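Formate dehydrogenase (PDB 1QP8) probably reduces 2-oxoacids such as glyoxylate or hydroxypyruvate with NADPH, as a member of the D-isomer specific 2-hydroxyacid dehydrogenase family. Local coordinates at residues 87-92 with 259-264; 125-130 with 141-146; 178-183 with 212-217. All coordinates share one frame; numbering follows the deposited sequence.

Contact 1 of 3, residues 87-92 with 259-264; sequences AEFALA and PWVAGG. With NDP (NADPH dihydro-nicotinamide-adenine-dinucleotide phosphate), chain C.
Phe89, on the long helix 83-98, meets the irregular loop 259-264 at Ala262, the two CA atoms lying 5.5 Å apart, and Ala262 sits at the centre of an inverse gamma turn. The small residue lets the loop come this close to the helix. Its CA lies over one face of the Phe89 ring, displaced toward the rim, in a CH-pi contact 3.8 Å from the ring centroid and 21° off the normal. The methyl CB of Ala262 leans on the same ring near CD2. Phe89 reaches the loop because its CG stands anti to the backbone N (chi1 -158°), which carries the ring out from the helix until its far atom CZ touches Val261 CG2 at 3.8 Å. The valine and phenylalanine side chains cross obliquely, and the pairing is wholly apolar, as suits a buried aromatic ring.

The loop is held by Asp235, whose carboxylate accepts hydrogen bonds from the backbone N atoms of Val261 and Ala262. Ile101 of the second subunit also packs on Phe89, placing the ring close to the dimer interface. On its cofactor side the loop meets the carboxamide of NADPH: Ala262 O lies 3.4 Å from O7N of the cofactor, and Trp260 CD1 approaches its N7N at 3.6 Å, while O7N lies in the plane of the indole, at its edge. Glycines follow, and the positive phi of Gly263 (71°) suits a residue without a side chain. This is the nicotinamide end of the NADPH pocket, formed in part by the loop that leaves the last strand of the Rossmann-type sheet.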
loop_
_atom_site.group_PDB
_atom_site.type_symbol
_atom_site.label_atom_id
_atom_site.label_comp_id
_atom_site.label_asym_id
_atom_site.label_seq_id
_atom_site.Cartn_x
_atom_site.Cartn_y
_atom_site.Cartn_z
ATOM N N ALA A 87 -10.043 -1.782 -4.634
ATOM C CA ALA A 87 -8.982 -0.846 -4.967
ATOM C C ALA A 87 -7.864 -0.914 -3.926
ATOM O O ALA A 87 -6.726 -1.246 -4.265
ATOM C CB ALA A 87 -9.535 0.561 -5.052
ATOM N N GLU A 88 -8.175 -0.617 -2.662
ATOM C CA GLU A 88 -7.149 -0.663 -1.620
ATOM C C GLU A 88 -6.492 -2.033 -1.536
ATOM O O GLU A 88 -5.301 -2.145 -1.230
ATOM C CB GLU A 88 -7.700 -0.331 -0.223
ATOM C CG GLU A 88 -9.180 -0.044 -0.102
ATOM C CD GLU A 88 -9.603 0.186 1.355
ATOM O OE1 GLU A 88 -9.556 -0.772 2.168
ATOM O OE2 GLU A 88 -9.978 1.329 1.689
ATOM N N PHE A 89 -7.262 -3.078 -1.801
ATOM C CA PHE A 89 -6.703 -4.410 -1.725
ATOM C C PHE A 89 -5.611 -4.608 -2.781
ATOM O O PHE A 89 -4.585 -5.236 -2.514
ATOM C CB PHE A 89 -7.802 -5.466 -1.896
ATOM C CG PHE A 89 -7.441 -6.800 -1.325
ATOM C CD1 PHE A 89 -7.532 -7.031 0.036
ATOM C CD2 PHE A 89 -6.962 -7.814 -2.141
ATOM C CE1 PHE A 89 -7.143 -8.267 0.589
ATOM C CE2 PHE A 89 -6.570 -9.051 -1.613
ATOM C CZ PHE A 89 -6.660 -9.277 -0.241
ATOM N N ALA A 90 -5.827 -4.074 -3.978
ATOM C CA ALA A 90 -4.848 -4.213 -5.046
ATOM C C ALA A 90 -3.562 -3.475 -4.692
ATOM O O ALA A 90 -2.465 -3.949 -4.983
ATOM C CB ALA A 90 -5.418 -3.670 -6.344
ATOM N N LEU A 91 -3.693 -2.315 -4.063
ATOM C CA LEU A 91 -2.518 -1.564 -3.695
ATOM C C LEU A 91 -1.713 -2.355 -2.691
ATOM O O LEU A 91 -0.480 -2.434 -2.790
ATOM C CB LEU A 91 -2.909 -0.220 -3.111
ATOM C CG LEU A 91 -3.456 0.700 -4.197
ATOM C CD1 LEU A 91 -4.184 1.858 -3.556
ATOM C CD2 LEU A 91 -2.322 1.183 -5.073
ATOM N N ALA A 92 -2.406 -2.945 -1.722
ATOM C CA ALA A 92 -1.753 -3.752 -0.699
ATOM C C ALA A 92 -1.078 -4.913 -1.396
ATOM O O ALA A 92 0.087 -5.213 -1.152
ATOM C CB ALA A 92 -2.781 -4.269 0.288
ATOM N N PRO A 259 -7.289 -15.676 -1.057
ATOM C CA PRO A 259 -8.511 -16.380 -1.423
ATOM C C PRO A 259 -9.699 -15.594 -1.926
ATOM O O PRO A 259 -10.815 -15.759 -1.428
ATOM C CB PRO A 259 -8.854 -17.173 -0.164
ATOM C CG PRO A 259 -7.961 -16.571 0.949
ATOM C CD PRO A 259 -7.304 -15.361 0.375
ATOM N N TRP A 260 -9.476 -14.745 -2.919
ATOM C CA TRP A 260 -10.580 -13.999 -3.493
ATOM C C TRP A 260 -11.335 -13.242 -2.396
ATOM O O TRP A 260 -12.540 -13.387 -2.242
ATOM C CB TRP A 260 -11.495 -14.998 -4.185
ATOM C CG TRP A 260 -12.451 -14.405 -5.114
ATOM C CD1 TRP A 260 -12.581 -13.088 -5.427
ATOM C CD2 TRP A 260 -13.416 -15.106 -5.894
ATOM N NE1 TRP A 260 -13.573 -12.922 -6.364
ATOM C CE2 TRP A 260 -14.103 -14.147 -6.667
ATOM C CE3 TRP A 260 -13.768 -16.459 -6.016
ATOM C CZ2 TRP A 260 -15.124 -14.493 -7.550
ATOM C CZ3 TRP A 260 -14.783 -16.807 -6.895
ATOM C CH2 TRP A 260 -15.451 -15.825 -7.653
ATOM N N VAL A 261 -10.614 -12.431 -1.636
ATOM C CA VAL A 261 -11.213 -11.673 -0.550
ATOM C C VAL A 261 -11.098 -10.163 -0.671
ATOM O O VAL A 261 -11.335 -9.446 0.301
ATOM C CB VAL A 261 -10.594 -12.067 0.782
ATOM C CG1 VAL A 261 -11.108 -13.436 1.190
ATOM C CG2 VAL A 261 -9.077 -12.068 0.669
ATOM N N ALA A 262 -10.730 -9.675 -1.848
ATOM C CA ALA A 262 -10.601 -8.245 -2.056
ATOM C C ALA A 262 -11.981 -7.620 -2.004
ATOM O O ALA A 262 -12.506 -7.209 -3.024
ATOM C CB ALA A 262 -9.962 -7.987 -3.402
ATOM N N GLY A 263 -12.578 -7.537 -0.824
ATOM C CA GLY A 263 -13.908 -6.958 -0.742
ATOM C C GLY A 263 -14.943 -7.885 -1.354
ATOM O O GLY A 263 -14.690 -8.521 -2.373
ATOM N N GLY A 264 -16.116 -7.952 -0.738
ATOM C CA GLY A 264 -17.162 -8.833 -1.225
ATOM C C GLY A 264 -17.184 -10.037 -0.306
ATOM O O GLY A 264 -17.796 -10.001 0.752
HETATM P PA NDP C . -16.419 -2.143 -14.761
HETATM O O1A NDP C . -17.067 -3.345 -15.371
HETATM O O2A NDP C . -16.882 -2.637 -13.446
HETATM O O5B NDP C . -15.132 -2.518 -15.723
HETATM C C5B NDP C . -15.172 -1.742 -16.989
HETATM C C4B NDP C . -13.727 -1.252 -17.367
HETATM O O4B NDP C . -12.862 -2.294 -17.967
HETATM C C3B NDP C . -13.712 -0.137 -18.486
HETATM O O3B NDP C . -12.478 0.558 -18.456
HETATM C C2B NDP C . -13.952 -1.043 -19.693
HETATM O O2B NDP C . -13.888 -0.607 -21.002
HETATM C C1B NDP C . -13.017 -2.141 -19.402
HETATM N N9A NDP C . -13.286 -3.316 -20.165
HETATM C C8A NDP C . -14.338 -4.192 -20.149
HETATM N N7A NDP C . -14.182 -5.186 -21.025
HETATM C C5A NDP C . -12.972 -4.911 -21.613
HETATM C C6A NDP C . -12.228 -5.588 -22.648
HETATM N N6A NDP C . -12.726 -6.706 -23.210
HETATM N N1A NDP C . -11.013 -5.033 -23.032
HETATM C C2A NDP C . -10.578 -3.870 -22.409
HETATM N N3A NDP C . -11.201 -3.190 -21.462
HETATM C C4A NDP C . -12.396 -3.786 -21.098
HETATM O O3 NDP C . -15.169 -1.991 -13.825
HETATM P PN NDP C . -14.431 -2.564 -12.476
HETATM O O1N NDP C . -13.179 -1.824 -12.198
HETATM O O2N NDP C . -15.343 -2.553 -11.287
HETATM O O5D NDP C . -14.079 -4.155 -12.807
HETATM C C5D NDP C . -15.133 -5.133 -12.644
HETATM C C4D NDP C . -14.489 -6.507 -12.899
HETATM O O4D NDP C . -13.483 -6.753 -11.886
HETATM C C3D NDP C . -15.522 -7.625 -12.769
HETATM O O3D NDP C . -16.136 -7.827 -14.032
HETATM C C2D NDP C . -14.653 -8.800 -12.246
HETATM O O2D NDP C . -14.143 -9.603 -13.321
HETATM C C1D NDP C . -13.563 -8.112 -11.391
HETATM N N1N NDP C . -13.874 -8.126 -9.883
HETATM C C2N NDP C . -12.919 -8.813 -9.056
HETATM C C3N NDP C . -13.193 -8.832 -7.666
HETATM C C7N NDP C . -12.163 -9.577 -6.730
HETATM O O7N NDP C . -12.292 -9.439 -5.527
HETATM N N7N NDP C . -11.197 -10.325 -7.328
HETATM C C4N NDP C . -14.343 -8.218 -7.038
HETATM C C5N NDP C . -15.206 -7.567 -7.992
HETATM C C6N NDP C . -15.020 -7.500 -9.339
HETATM P P2B NDP C . -15.394 -0.190 -21.670
HETATM O O1X NDP C . -14.858 0.163 -23.036
HETATM O O2X NDP C . -16.164 -1.459 -21.578
HETATM O O3X NDP C . -15.891 0.896 -20.841
#

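Contact 2 of 3, residues 125-130 with 141-146; sequences EKVAVL and KILAAL
Leu143 of helix 135-145 turns its CD1 methyl onto two valines of strand 126-130. Val127 CG1 lies against it at 3.3 Å, and Val129 CG2 comes within 3.9 Å. The approaches differ: the Val127 side chain crosses the leucine at about a right angle, whereas Val129 and Leu143 reach toward each other tip to tip. CG1 of Val127 stands anti to the backbone N (chi1 -167°), while Val129 offers the branch that is anti to its carbonyl carbon; these rotations bring one methyl of each valine to the same leucine CD1.

Val127 and Val129, two apart in the strand, both point toward the helix, and Ala128 between them points away. Beta-branched valines suit the extended strand, and the longer leucine spans the gap from helix to sheet, where the nearest CA pair, Val127 and Leu143, is 7.9 Å apart. Farther out, Val150 of strand 149-153 touches both Val129 and Leu143, and Leu91 and Leu94 of helix 83-98 pack on Leu143.

The contact therefore ties strand to helix within the first beta-alpha-beta unit of the Rossmann-type domain, with strand 126-130 hydrogen-bonded between parallel strands 149-153 and 177-180, and helix 83-98 packed against helix 135-145 through Leu91.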
loop_
_atom_site.group_PDB
_atom_site.type_symbol
_atom_site.label_atom_id
_atom_site.label_comp_id
_atom_site.label_asym_id
_atom_site.label_seq_id
_atom_site.Cartn_x
_atom_site.Cartn_y
_atom_site.Cartn_z
ATOM N N GLU A 125 8.264 5.295 -11.753
ATOM C CA GLU A 125 8.276 3.953 -12.310
ATOM C C GLU A 125 7.159 3.683 -13.307
ATOM O O GLU A 125 6.061 4.227 -13.195
ATOM C CB GLU A 125 8.232 2.921 -11.187
ATOM N N LYS A 126 7.456 2.834 -14.284
ATOM C CA LYS A 126 6.508 2.465 -15.329
ATOM C C LYS A 126 5.550 1.417 -14.782
ATOM O O LYS A 126 5.929 0.262 -14.593
ATOM C CB LYS A 126 7.267 1.882 -16.526
ATOM C CG LYS A 126 8.317 2.815 -17.131
ATOM C CD LYS A 126 9.470 3.143 -16.166
ATOM C CE LYS A 126 10.542 2.051 -16.118
ATOM N NZ LYS A 126 10.068 0.738 -15.597
ATOM N N VAL A 127 4.307 1.815 -14.542
ATOM C CA VAL A 127 3.309 0.908 -13.999
ATOM C C VAL A 127 2.085 0.786 -14.903
ATOM O O VAL A 127 1.459 1.783 -15.243
ATOM C CB VAL A 127 2.837 1.395 -12.618
ATOM C CG1 VAL A 127 2.062 0.287 -11.936
ATOM C CG2 VAL A 127 4.030 1.845 -11.774
ATOM N N ALA A 128 1.743 -0.438 -15.286
ATOM C CA ALA A 128 0.583 -0.667 -16.133
ATOM C C ALA A 128 -0.658 -0.830 -15.264
ATOM O O ALA A 128 -0.557 -1.106 -14.068
ATOM C CB ALA A 128 0.786 -1.915 -16.972
ATOM N N VAL A 129 -1.828 -0.649 -15.868
ATOM C CA VAL A 129 -3.097 -0.795 -15.165
ATOM C C VAL A 129 -4.113 -1.278 -16.184
ATOM O O VAL A 129 -4.853 -0.484 -16.740
ATOM C CB VAL A 129 -3.579 0.556 -14.545
ATOM C CG1 VAL A 129 -5.020 0.451 -14.084
ATOM C CG2 VAL A 129 -2.695 0.937 -13.346
ATOM N N LEU A 130 -4.135 -2.583 -16.435
ATOM C CA LEU A 130 -5.059 -3.157 -17.403
ATOM C C LEU A 130 -6.493 -3.080 -16.898
ATOM O O LEU A 130 -6.826 -3.642 -15.856
ATOM C CB LEU A 130 -4.717 -4.620 -17.685
ATOM C CG LEU A 130 -3.282 -5.149 -17.589
ATOM C CD1 LEU A 130 -3.247 -6.531 -18.241
ATOM C CD2 LEU A 130 -2.301 -4.218 -18.273
ATOM N N LYS A 141 -5.207 6.305 -10.259
ATOM C CA LYS A 141 -5.070 7.603 -9.627
ATOM C C LYS A 141 -4.091 7.597 -8.446
ATOM O O LYS A 141 -3.277 8.514 -8.303
ATOM C CB LYS A 141 -6.446 8.126 -9.226
ATOM C CG LYS A 141 -7.304 8.399 -10.454
ATOM C CD LYS A 141 -8.611 9.100 -10.140
ATOM C CE LYS A 141 -9.338 9.447 -11.434
ATOM N NZ LYS A 141 -10.651 10.101 -11.211
ATOM N N ILE A 142 -4.137 6.556 -7.622
ATOM C CA ILE A 142 -3.239 6.457 -6.473
ATOM C C ILE A 142 -1.786 6.248 -6.891
ATOM O O ILE A 142 -0.871 6.883 -6.358
ATOM C CB ILE A 142 -3.659 5.307 -5.574
ATOM C CG1 ILE A 142 -5.115 5.511 -5.175
ATOM C CG2 ILE A 142 -2.767 5.250 -4.356
ATOM C CD1 ILE A 142 -5.736 4.326 -4.498
ATOM N N LEU A 143 -1.571 5.343 -7.836
ATOM C CA LEU A 143 -0.218 5.092 -8.301
ATOM C C LEU A 143 0.362 6.415 -8.772
ATOM O O LEU A 143 1.423 6.841 -8.314
ATOM C CB LEU A 143 -0.222 4.086 -9.452
ATOM C CG LEU A 143 -0.619 2.662 -9.074
ATOM C CD1 LEU A 143 -0.438 1.774 -10.277
ATOM C CD2 LEU A 143 0.243 2.164 -7.916
ATOM N N ALA A 144 -0.358 7.062 -9.686
ATOM C CA ALA A 144 0.052 8.347 -10.232
ATOM C C ALA A 144 0.367 9.311 -9.102
ATOM O O ALA A 144 1.417 9.940 -9.090
ATOM C CB ALA A 144 -1.051 8.918 -11.103
ATOM N N ALA A 145 -0.548 9.424 -8.151
ATOM C CA ALA A 145 -0.331 10.313 -7.020
ATOM C C ALA A 145 0.914 9.919 -6.211
ATOM O O ALA A 145 1.377 10.677 -5.367
ATOM C CB ALA A 145 -1.551 10.317 -6.130
ATOM N N LEU A 146 1.449 8.730 -6.457
ATOM C CA LEU A 146 2.637 8.287 -5.737
ATOM C C LEU A 146 3.869 8.553 -6.593
ATOM O O LEU A 146 5.003 8.235 -6.210
ATOM C CB LEU A 146 2.544 6.794 -5.411
ATOM C CG LEU A 146 1.573 6.342 -4.320
ATOM C CD1 LEU A 146 1.658 4.835 -4.201
ATOM C CD2 LEU A 146 1.912 7.001 -2.987
#

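Contact 3 of 3, residues 178-183 with 212-217. With NDP (NADPH dihydro-nicotinamide-adenine-dinucleotide phosphate), chain C.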
loop_
_atom_site.group_PDB
_atom_site.type_symbol
_atom_site.label_atom_id
_atom_site.label_comp_id
_atom_site.label_asym_id
_atom_site.label_seq_id
_atom_site.Cartn_x
_atom_site.Cartn_y
_atom_site.Cartn_z
ATOM N N ALA A 178 2.179 -4.094 -12.682
ATOM C CA ALA A 178 0.909 -4.050 -13.363
ATOM C C ALA A 178 -0.163 -4.443 -12.370
ATOM O O ALA A 178 0.028 -5.353 -11.567
ATOM C CB ALA A 178 0.916 -5.020 -14.523
ATOM N N VAL A 179 -1.281 -3.731 -12.413
ATOM C CA VAL A 179 -2.419 -4.019 -11.558
ATOM C C VAL A 179 -3.524 -4.366 -12.545
ATOM O O VAL A 179 -4.059 -3.480 -13.210
ATOM C CB VAL A 179 -2.844 -2.774 -10.750
ATOM C CG1 VAL A 179 -4.214 -2.997 -10.118
ATOM C CG2 VAL A 179 -1.806 -2.472 -9.680
ATOM N N CYS A 180 -3.847 -5.647 -12.673
ATOM C CA CYS A 180 -4.891 -6.045 -13.605
ATOM C C CYS A 180 -6.253 -6.117 -12.924
ATOM O O CYS A 180 -6.384 -6.664 -11.829
ATOM C CB CYS A 180 -4.569 -7.392 -14.252
ATOM S SG CYS A 180 -5.926 -7.965 -15.326
ATOM N N ALA A 181 -7.255 -5.555 -13.595
ATOM C CA ALA A 181 -8.626 -5.501 -13.096
ATOM C C ALA A 181 -9.607 -5.563 -14.252
ATOM O O ALA A 181 -10.659 -4.935 -14.210
ATOM C CB ALA A 181 -8.856 -4.206 -12.321
ATOM N N LEU A 182 -9.262 -6.309 -15.292
ATOM C CA LEU A 182 -10.132 -6.433 -16.447
ATOM C C LEU A 182 -11.294 -7.338 -16.138
ATOM O O LEU A 182 -11.182 -8.239 -15.310
ATOM C CB LEU A 182 -9.376 -7.034 -17.629
ATOM C CG LEU A 182 -8.252 -6.178 -18.194
ATOM C CD1 LEU A 182 -7.516 -6.937 -19.314
ATOM C CD2 LEU A 182 -8.845 -4.885 -18.706
ATOM N N PRO A 183 -12.437 -7.096 -16.784
ATOM C CA PRO A 183 -13.636 -7.915 -16.591
ATOM C C PRO A 183 -13.405 -9.111 -17.504
ATOM O O PRO A 183 -12.659 -8.987 -18.480
ATOM C CB PRO A 183 -14.749 -7.022 -17.127
ATOM C CG PRO A 183 -14.186 -5.627 -16.976
ATOM C CD PRO A 183 -12.778 -5.813 -17.416
ATOM N N ALA A 212 -9.185 -14.307 -13.124
ATOM C CA ALA A 212 -7.928 -14.962 -13.489
ATOM C C ALA A 212 -7.828 -15.407 -14.952
ATOM O O ALA A 212 -6.774 -15.291 -15.572
ATOM C CB ALA A 212 -7.698 -16.177 -12.571
ATOM N N GLU A 213 -8.927 -15.928 -15.489
ATOM C CA GLU A 213 -8.995 -16.423 -16.863
ATOM C C GLU A 213 -8.451 -15.443 -17.897
ATOM O O GLU A 213 -8.115 -15.832 -19.017
ATOM C CB GLU A 213 -10.440 -16.781 -17.213
ATOM C CG GLU A 213 -11.009 -18.008 -16.479
ATOM C CD GLU A 213 -11.240 -17.797 -14.978
ATOM O OE1 GLU A 213 -11.220 -16.635 -14.511
ATOM O OE2 GLU A 213 -11.461 -18.810 -14.266
ATOM N N VAL A 214 -8.361 -14.174 -17.506
ATOM C CA VAL A 214 -7.855 -13.108 -18.366
ATOM C C VAL A 214 -6.390 -13.339 -18.688
ATOM O O VAL A 214 -5.860 -12.817 -19.668
ATOM C CB VAL A 214 -8.012 -11.753 -17.672
ATOM C CG1 VAL A 214 -7.243 -10.687 -18.397
ATOM C CG2 VAL A 214 -9.465 -11.386 -17.629
ATOM N N LEU A 215 -5.734 -14.121 -17.844
ATOM C CA LEU A 215 -4.331 -14.448 -18.028
ATOM C C LEU A 215 -4.232 -15.912 -18.423
ATOM O O LEU A 215 -4.927 -16.759 -17.864
ATOM C CB LEU A 215 -3.578 -14.253 -16.722
ATOM C CG LEU A 215 -3.561 -12.866 -16.093
ATOM C CD1 LEU A 215 -3.603 -12.977 -14.562
ATOM C CD2 LEU A 215 -2.315 -12.136 -16.553
ATOM N N ASP A 216 -3.380 -16.216 -19.390
ATOM C CA ASP A 216 -3.202 -17.594 -19.803
ATOM C C ASP A 216 -2.459 -18.263 -18.658
ATOM O O ASP A 216 -1.274 -17.984 -18.430
ATOM C CB ASP A 216 -2.395 -17.637 -21.112
ATOM C CG ASP A 216 -1.808 -19.010 -21.410
ATOM O OD1 ASP A 216 -2.502 -20.041 -21.261
ATOM O OD2 ASP A 216 -0.631 -19.040 -21.820
ATOM N N ARG A 217 -3.166 -19.129 -17.933
ATOM C CA ARG A 217 -2.584 -19.821 -16.793
ATOM C C ARG A 217 -1.190 -20.402 -17.068
ATOM O O ARG A 217 -0.264 -20.211 -16.277
ATOM C CB ARG A 217 -3.517 -20.921 -16.310
ATOM C CG ARG A 217 -3.269 -21.249 -14.865
ATOM C CD ARG A 217 -3.963 -22.511 -14.412
ATOM N NE ARG A 217 -2.970 -23.510 -14.036
ATOM C CZ ARG A 217 -3.076 -24.310 -12.982
ATOM N NH1 ARG A 217 -4.136 -24.225 -12.199
ATOM N NH2 ARG A 217 -2.121 -25.187 -12.705
HETATM P PA NDP C . -16.419 -2.143 -14.761
HETATM O O1A NDP C . -17.067 -3.345 -15.371
HETATM O O2A NDP C . -16.882 -2.637 -13.446
HETATM O O5B NDP C . -15.132 -2.518 -15.723
HETATM C C5B NDP C . -15.172 -1.742 -16.989
HETATM C C4B NDP C . -13.727 -1.252 -17.367
HETATM O O4B NDP C . -12.862 -2.294 -17.967
HETATM C C3B NDP C . -13.712 -0.137 -18.486
HETATM O O3B NDP C . -12.478 0.558 -18.456
HETATM C C2B NDP C . -13.952 -1.043 -19.693
HETATM O O2B NDP C . -13.888 -0.607 -21.002
HETATM C C1B NDP C . -13.017 -2.141 -19.402
HETATM N N9A NDP C . -13.286 -3.316 -20.165
HETATM C C8A NDP C . -14.338 -4.192 -20.149
HETATM N N7A NDP C . -14.182 -5.186 -21.025
HETATM C C5A NDP C . -12.972 -4.911 -21.613
HETATM C C6A NDP C . -12.228 -5.588 -22.648
HETATM N N6A NDP C . -12.726 -6.706 -23.210
HETATM N N1A NDP C . -11.013 -5.033 -23.032
HETATM C C2A NDP C . -10.578 -3.870 -22.409
HETATM N N3A NDP C . -11.201 -3.190 -21.462
HETATM C C4A NDP C . -12.396 -3.786 -21.098
HETATM O O3 NDP C . -15.169 -1.991 -13.825
HETATM P PN NDP C . -14.431 -2.564 -12.476
HETATM O O1N NDP C . -13.179 -1.824 -12.198
HETATM O O2N NDP C . -15.343 -2.553 -11.287
HETATM O O5D NDP C . -14.079 -4.155 -12.807
HETATM C C5D NDP C . -15.133 -5.133 -12.644
HETATM C C4D NDP C . -14.489 -6.507 -12.899
HETATM O O4D NDP C . -13.483 -6.753 -11.886
HETATM C C3D NDP C . -15.522 -7.625 -12.769
HETATM O O3D NDP C . -16.136 -7.827 -14.032
HETATM C C2D NDP C . -14.653 -8.800 -12.246
HETATM O O2D NDP C . -14.143 -9.603 -13.321
HETATM C C1D NDP C . -13.563 -8.112 -11.391
HETATM N N1N NDP C . -13.874 -8.126 -9.883
HETATM C C2N NDP C . -12.919 -8.813 -9.056
HETATM C C3N NDP C . -13.193 -8.832 -7.666
HETATM C C7N NDP C . -12.163 -9.577 -6.730
HETATM O O7N NDP C . -12.292 -9.439 -5.527
HETATM N N7N NDP C . -11.197 -10.325 -7.328
HETATM C C4N NDP C . -14.343 -8.218 -7.038
HETATM C C5N NDP C . -15.206 -7.567 -7.992
HETATM C C6N NDP C . -15.020 -7.500 -9.339
HETATM P P2B NDP C . -15.394 -0.190 -21.670
HETATM O O1X NDP C . -14.858 0.163 -23.036
HETATM O O2X NDP C . -16.164 -1.459 -21.578
HETATM O O3X NDP C . -15.891 0.896 -20.841
#
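At the carboxyl end of strand 177-180, in the Rossmann-type domain, the chain turns into a loop that forms part of the NADPH pocket, and Val214, in the loop between strand 205-208 and helix 217-226, packs against it. Val214 CG1 stands anti to its backbone N (chi1 168°), which directs it to Leu182 CD1 at 3.9 Å, the two side chains crossing at about a right angle. Cys180 SG lies 4.3 Å from the same methyl. A compact branched valine suits this buried place between a thiol and a leucine.

Leu182 serves both sides, for its other methyl, CD2, approaches N3A of the adenine at 4.0 Å. The ring of Pro183 lies against the cofactor: CG and CD are near the adenine atom C8A, CD also lies by O4B of the adenine ribose, and CB is close to O3D of the nicotinamide ribose. With alanine in place of the proline, a gap would probably open between adenine and sugars and the backbone turn more freely, since the ring fills that place and restricts phi. Pro183 O receives a hydrogen bond from Thr188 OG1, while Val214 CG2 rests 4.1 Å from that same carbonyl oxygen.

All three contacts lie in the part of the chain that binds NADPH, their centres 14 to 17 Å apart. Along the sequence, contact 2 comes first and contact 3 after it, and both fall between the two segments of contact 1, which joins helix 83-98 to the loop after strand 255-257. Contacts 2 and 3 share one sheet, since strands 126-130 and 177-180 are neighbours in it and probably pair through a hydrogen bond from Val179 N to Ala128 O. Helix 83-98 links the rest: Leu91 packs on Ile142 and Leu143, and Ala90 on Val179. Contact 1 meets the carboxamide of the nicotinamide, contact 3 lies along the adenine and both riboses, and contact 2 lies behind the cofactor site without touching NADPH.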